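Scaffolding protein (Clostridium cellulolyticum, PDB 1G43) probably anchors the cellulosome to crystalline cellulose through its family IIIa cellulose-binding module. Local coordinates at residues Val6-Asn11 against Ile146-Gly151; Val97-Asp102 against Ile112-Arg117. All coordinates share one frame; numbering follows the deposited sequence.

Overall arrangement
Contacts 1 and 2 join the same two antiparallel sheets, one holding strands 6-11 and 111-120, the other strands 147-150 and 91-99. Both lie in the core of the beta-sandwich, their centres 12 Å apart, without touching each other, and along the chain contact 2 is nested within the loop that contact 1 closes. Their chemistry is alike in being apolar, carried by branched aliphatic side chains, but differs in detail. Contact 1 adds an aromatic ring and an alanine, and at one end it runs out to the partly exposed Val150. Contact 2 has every touching residue buried and brings in a threonine, whose hydroxyl is bound within its own sheet.

Contact 1 of 2, residues Val6-Asn11 against Ile146-Gly151; sequences VSVQFN and ISAFVG
Ile146 and Val8 make the closest approach between strand 6-11 and residues 146-151, and Ile146 serves two neighbours at once. At its CB the side chain divides. Ile146 CG2 meets the Phe10 ring at CD1 (4.3 Å) from an oblique direction. The other branch starts with CG1 set between the backbone N and the carbonyl carbon (chi1 40°) and ends in a methyl: Ile146 CD1 lies 3.8 Å from Val8 CG1. A beta-branched residue suits this place because its two arms let one residue touch two neighbours, Val8 and Phe10. Val8 forks in the same way: with CG1 anti to its backbone N (chi1 179°), that methyl takes Ile146, while Val8 CG2 rests 4.0 Å from Ala148 CB. Ala148 is short, and its single methyl sits against two valines, since Val6 CG2 also approaches Ala148 CB, at 4.3 Å. Val6 uses its second methyl, CG1, against Val150 CG2. The strand axes run nearly antiparallel, at 150°, and their 8.4 Å separation is spanned by side chains alone. On the flanks, Val28 packs on Val6 and Val8, and the Phe10 ring also meets Trp143. Inward hydrophobic residues on or beside strands of two facing sheets are the hallmark of the beta-sandwich core, here that of a CBM3 module.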
loop_
_atom_site.group_PDB
_atom_site.type_symbol
_atom_site.label_atom_id
_atom_site.label_comp_id
_atom_site.label_asym_id
_atom_site.label_seq_id
_atom_site.Cartn_x
_atom_site.Cartn_y
_atom_site.Cartn_z
ATOM N N VAL A 6 -13.040 -4.281 -3.796
ATOM C CA VAL A 6 -12.289 -3.126 -4.305
ATOM C C VAL A 6 -11.338 -3.570 -5.404
ATOM O O VAL A 6 -10.972 -4.735 -5.494
ATOM C CB VAL A 6 -11.472 -2.417 -3.191
ATOM C CG1 VAL A 6 -12.394 -2.028 -2.076
ATOM C CG2 VAL A 6 -10.352 -3.309 -2.675
ATOM N N SER A 7 -10.961 -2.632 -6.251
ATOM C CA SER A 7 -10.025 -2.890 -7.327
ATOM C C SER A 7 -8.814 -2.034 -6.942
ATOM O O SER A 7 -8.990 -0.962 -6.361
ATOM C CB SER A 7 -10.634 -2.380 -8.636
ATOM O OG SER A 7 -9.681 -2.329 -9.699
ATOM N N VAL A 8 -7.598 -2.462 -7.256
ATOM C CA VAL A 8 -6.444 -1.624 -6.895
ATOM C C VAL A 8 -5.363 -1.454 -7.966
ATOM O O VAL A 8 -4.991 -2.409 -8.642
ATOM C CB VAL A 8 -5.743 -2.154 -5.628
ATOM C CG1 VAL A 8 -4.528 -1.254 -5.303
ATOM C CG2 VAL A 8 -6.730 -2.217 -4.464
ATOM N N GLN A 9 -4.877 -0.237 -8.134
ATOM C CA GLN A 9 -3.808 0.015 -9.082
ATOM C C GLN A 9 -2.583 0.461 -8.311
ATOM O O GLN A 9 -2.691 1.009 -7.202
ATOM C CB GLN A 9 -4.208 1.061 -10.104
ATOM C CG GLN A 9 -4.970 0.475 -11.260
ATOM C CD GLN A 9 -5.243 1.502 -12.325
ATOM O OE1 GLN A 9 -5.885 2.531 -12.075
ATOM N NE2 GLN A 9 -4.751 1.247 -13.515
ATOM N N PHE A 10 -1.415 0.249 -8.908
ATOM C CA PHE A 10 -0.165 0.537 -8.242
ATOM C C PHE A 10 0.867 1.205 -9.151
ATOM O O PHE A 10 0.768 1.114 -10.363
ATOM C CB PHE A 10 0.358 -0.800 -7.710
ATOM C CG PHE A 10 1.760 -0.760 -7.185
ATOM C CD1 PHE A 10 2.005 -0.534 -5.849
ATOM C CD2 PHE A 10 2.829 -0.984 -8.027
ATOM C CE1 PHE A 10 3.319 -0.536 -5.338
ATOM C CE2 PHE A 10 4.125 -0.986 -7.545
ATOM C CZ PHE A 10 4.376 -0.763 -6.197
ATOM N N ASN A 11 1.841 1.891 -8.548
ATOM C CA ASN A 11 2.945 2.541 -9.269
ATOM C C ASN A 11 3.978 2.960 -8.227
ATOM O O ASN A 11 3.632 3.141 -7.060
ATOM C CB ASN A 11 2.449 3.753 -10.121
ATOM C CG ASN A 11 2.731 5.142 -9.487
ATOM O OD1 ASN A 11 3.879 5.521 -9.220
ATOM N ND2 ASN A 11 1.664 5.921 -9.283
ATOM N N ILE A 146 0.498 -6.970 -4.764
ATOM C CA ILE A 146 0.290 -6.200 -3.552
ATOM C C ILE A 146 -1.093 -6.619 -3.089
ATOM O O ILE A 146 -1.889 -7.132 -3.883
ATOM C CB ILE A 146 0.393 -4.682 -3.791
ATOM C CG1 ILE A 146 -0.258 -4.284 -5.110
ATOM C CG2 ILE A 146 1.860 -4.260 -3.736
ATOM C CD1 ILE A 146 -1.673 -3.783 -4.949
ATOM N N SER A 147 -1.392 -6.441 -1.814
ATOM C CA SER A 147 -2.691 -6.881 -1.341
ATOM C C SER A 147 -3.476 -5.822 -0.629
ATOM O O SER A 147 -2.923 -4.887 -0.036
ATOM C CB SER A 147 -2.517 -8.055 -0.420
ATOM O OG SER A 147 -1.450 -7.771 0.451
ATOM N N ALA A 148 -4.785 -5.994 -0.698
ATOM C CA ALA A 148 -5.729 -5.101 -0.073
ATOM C C ALA A 148 -6.700 -5.980 0.679
ATOM O O ALA A 148 -7.233 -6.952 0.116
ATOM C CB ALA A 148 -6.454 -4.291 -1.112
ATOM N N PHE A 149 -6.901 -5.642 1.956
ATOM C CA PHE A 149 -7.808 -6.352 2.852
ATOM C C PHE A 149 -8.900 -5.420 3.304
ATOM O O PHE A 149 -8.653 -4.262 3.633
ATOM C CB PHE A 149 -7.093 -6.834 4.109
ATOM C CG PHE A 149 -6.089 -7.907 3.861
ATOM C CD1 PHE A 149 -4.834 -7.599 3.364
ATOM C CD2 PHE A 149 -6.407 -9.230 4.106
ATOM C CE1 PHE A 149 -3.904 -8.597 3.113
ATOM C CE2 PHE A 149 -5.485 -10.237 3.857
ATOM C CZ PHE A 149 -4.221 -9.907 3.353
ATOM N N VAL A 150 -10.122 -5.933 3.317
ATOM C CA VAL A 150 -11.245 -5.143 3.770
ATOM C C VAL A 150 -11.838 -5.889 4.931
ATOM O O VAL A 150 -12.240 -7.065 4.792
ATOM C CB VAL A 150 -12.268 -4.994 2.677
ATOM C CG1 VAL A 150 -13.546 -4.428 3.250
ATOM C CG2 VAL A 150 -11.710 -4.066 1.601
ATOM N N GLY A 151 -11.865 -5.233 6.090
ATOM C CA GLY A 151 -12.414 -5.876 7.271
ATOM C C GLY A 151 -11.687 -7.156 7.673
ATOM O O GLY A 151 -12.244 -7.994 8.388
#

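Contact 2 of 2, residues Val97-Asp102 against Ile112-Arg117; sequences VALNSD and IEIQTR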
loop_
_atom_site.group_PDB
_atom_site.type_symbol
_atom_site.label_atom_id
_atom_site.label_comp_id
_atom_site.label_asym_id
_atom_site.label_seq_id
_atom_site.Cartn_x
_atom_site.Cartn_y
_atom_site.Cartn_z
ATOM N N VAL A 97 -0.226 -0.588 5.210
ATOM C CA VAL A 97 -0.765 0.761 5.210
ATOM C C VAL A 97 -2.189 0.734 5.756
ATOM O O VAL A 97 -3.007 -0.096 5.347
ATOM C CB VAL A 97 -0.750 1.357 3.790
ATOM C CG1 VAL A 97 -1.279 2.764 3.811
ATOM C CG2 VAL A 97 0.657 1.368 3.248
ATOM N N ALA A 98 -2.495 1.619 6.690
ATOM C CA ALA A 98 -3.835 1.660 7.264
ATOM C C ALA A 98 -4.261 3.101 7.403
ATOM O O ALA A 98 -3.460 3.991 7.196
ATOM C CB ALA A 98 -3.843 1.000 8.609
ATOM N N LEU A 99 -5.523 3.328 7.753
ATOM C CA LEU A 99 -6.041 4.683 7.931
ATOM C C LEU A 99 -6.745 4.801 9.283
ATOM O O LEU A 99 -7.378 3.855 9.748
ATOM C CB LEU A 99 -7.000 5.058 6.799
ATOM C CG LEU A 99 -6.413 5.052 5.382
ATOM C CD1 LEU A 99 -6.649 3.708 4.752
ATOM C CD2 LEU A 99 -7.058 6.108 4.534
ATOM N N ASN A 100 -6.615 5.958 9.930
ATOM C CA ASN A 100 -7.229 6.157 11.245
ATOM C C ASN A 100 -8.764 6.004 11.241
ATOM O O ASN A 100 -9.433 6.059 10.210
ATOM C CB ASN A 100 -6.857 7.533 11.813
ATOM C CG ASN A 100 -5.346 7.732 11.950
ATOM O OD1 ASN A 100 -4.613 6.804 12.331
ATOM N ND2 ASN A 100 -4.873 8.965 11.654
ATOM N N SER A 101 -9.306 5.829 12.433
ATOM C CA SER A 101 -10.733 5.617 12.622
ATOM C C SER A 101 -11.654 6.638 11.953
ATOM O O SER A 101 -12.783 6.313 11.568
ATOM C CB SER A 101 -11.023 5.566 14.121
ATOM O OG SER A 101 -10.669 6.805 14.739
ATOM N N ASP A 102 -11.177 7.867 11.795
ATOM C CA ASP A 102 -12.013 8.892 11.200
ATOM C C ASP A 102 -11.621 9.310 9.795
ATOM O O ASP A 102 -12.000 10.396 9.330
ATOM C CB ASP A 102 -12.070 10.112 12.141
ATOM C CG ASP A 102 -10.701 10.760 12.363
ATOM O OD1 ASP A 102 -9.641 10.054 12.344
ATOM O OD2 ASP A 102 -10.694 11.988 12.573
ATOM N N ILE A 112 -9.724 6.218 -3.806
ATOM C CA ILE A 112 -8.843 6.905 -2.893
ATOM C C ILE A 112 -7.408 6.685 -3.392
ATOM O O ILE A 112 -7.018 5.563 -3.725
ATOM C CB ILE A 112 -8.990 6.387 -1.430
ATOM C CG1 ILE A 112 -8.072 7.206 -0.503
ATOM C CG2 ILE A 112 -8.738 4.876 -1.379
ATOM C CD1 ILE A 112 -8.124 6.761 0.955
ATOM N N GLU A 113 -6.634 7.762 -3.471
ATOM C CA GLU A 113 -5.248 7.673 -3.899
ATOM C C GLU A 113 -4.381 7.813 -2.656
ATOM O O GLU A 113 -4.574 8.713 -1.856
ATOM C CB GLU A 113 -4.914 8.762 -4.906
ATOM C CG GLU A 113 -3.468 8.671 -5.382
ATOM C CD GLU A 113 -3.120 9.681 -6.466
ATOM O OE1 GLU A 113 -3.966 10.558 -6.776
ATOM O OE2 GLU A 113 -1.999 9.597 -7.007
ATOM N N ILE A 114 -3.431 6.901 -2.499
ATOM C CA ILE A 114 -2.570 6.868 -1.332
ATOM C C ILE A 114 -1.105 6.743 -1.741
ATOM O O ILE A 114 -0.683 5.682 -2.191
ATOM C CB ILE A 114 -2.956 5.673 -0.458
ATOM C CG1 ILE A 114 -4.454 5.718 -0.171
ATOM C CG2 ILE A 114 -2.172 5.690 0.832
ATOM C CD1 ILE A 114 -4.928 4.629 0.740
ATOM N N GLN A 115 -0.332 7.813 -1.571
ATOM C CA GLN A 115 1.073 7.804 -1.966
ATOM C C GLN A 115 1.947 7.759 -0.759
ATOM O O GLN A 115 1.899 8.638 0.086
ATOM C CB GLN A 115 1.411 9.003 -2.849
ATOM C CG GLN A 115 0.551 9.019 -4.119
ATOM C CD GLN A 115 0.995 10.065 -5.137
ATOM O OE1 GLN A 115 0.922 11.264 -4.895
ATOM N NE2 GLN A 115 1.456 9.601 -6.288
ATOM N N THR A 116 2.745 6.701 -0.702
ATOM C CA THR A 116 3.605 6.448 0.433
ATOM C C THR A 116 5.029 6.088 0.044
ATOM O O THR A 116 5.326 5.696 -1.099
ATOM C CB THR A 116 3.076 5.256 1.270
ATOM O OG1 THR A 116 3.447 4.033 0.617
ATOM C CG2 THR A 116 1.542 5.290 1.388
ATOM N N ARG A 117 5.906 6.214 1.034
ATOM C CA ARG A 117 7.288 5.851 0.851
ATOM C C ARG A 117 7.899 5.562 2.209
ATOM O O ARG A 117 7.360 5.960 3.242
ATOM C CB ARG A 117 8.062 6.969 0.117
ATOM C CG ARG A 117 8.580 8.132 0.990
ATOM C CD ARG A 117 9.065 9.307 0.132
ATOM N NE ARG A 117 8.637 10.557 0.734
ATOM C CZ ARG A 117 9.427 11.368 1.412
ATOM N NH1 ARG A 117 10.713 11.078 1.570
ATOM N NH2 ARG A 117 8.920 12.445 1.973
#
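Strands 97-99 and 112-117 lie in facing sheets, their short axes 10.1 Å apart and their directions 129° apart, with Val97 and Thr116 nearest by CA. Away from this close Val97-Thr116 end, the longer Leu99 and Ile112 bridge the sheets, reaching toward each other tip to tip until Leu99 CD2 lies 3.8 Å from Ile112 CD1. Ile112 gets there by full extension: CG1 is anti to the backbone N, and CD1 continues the zigzag (chi2 -179°). Leu99 sends its other methyl, CD1, to the CD1 of Ile114, a looser approach of 4.5 Å. Ile114 is thereby shared, for its CG2 methyl meets Val97 CG1 at 4.3 Å. Val97 is forked too, and its CG2 comes within 4.4 Å of Thr116 CG2. Threonine fits this buried position because its methyl can join the apolar layer while its hydroxyl, OG1, is hydrogen-bonded to Ala24 O of strand 18-30. Leu43 of strand 41-47 packs against both Val97 and Ile114. The other side of strand 112-117 is polar: Arg117 forms a salt bridge with Asp60 and a cation-pi contact with Trp58, consistent with the flat cellulose-binding surface known in family III modules. A strand apolar on its inner face and polar on its outer, packed across the core against a strand of the opposing sheet, is characteristic of the CBM3 beta-sandwich.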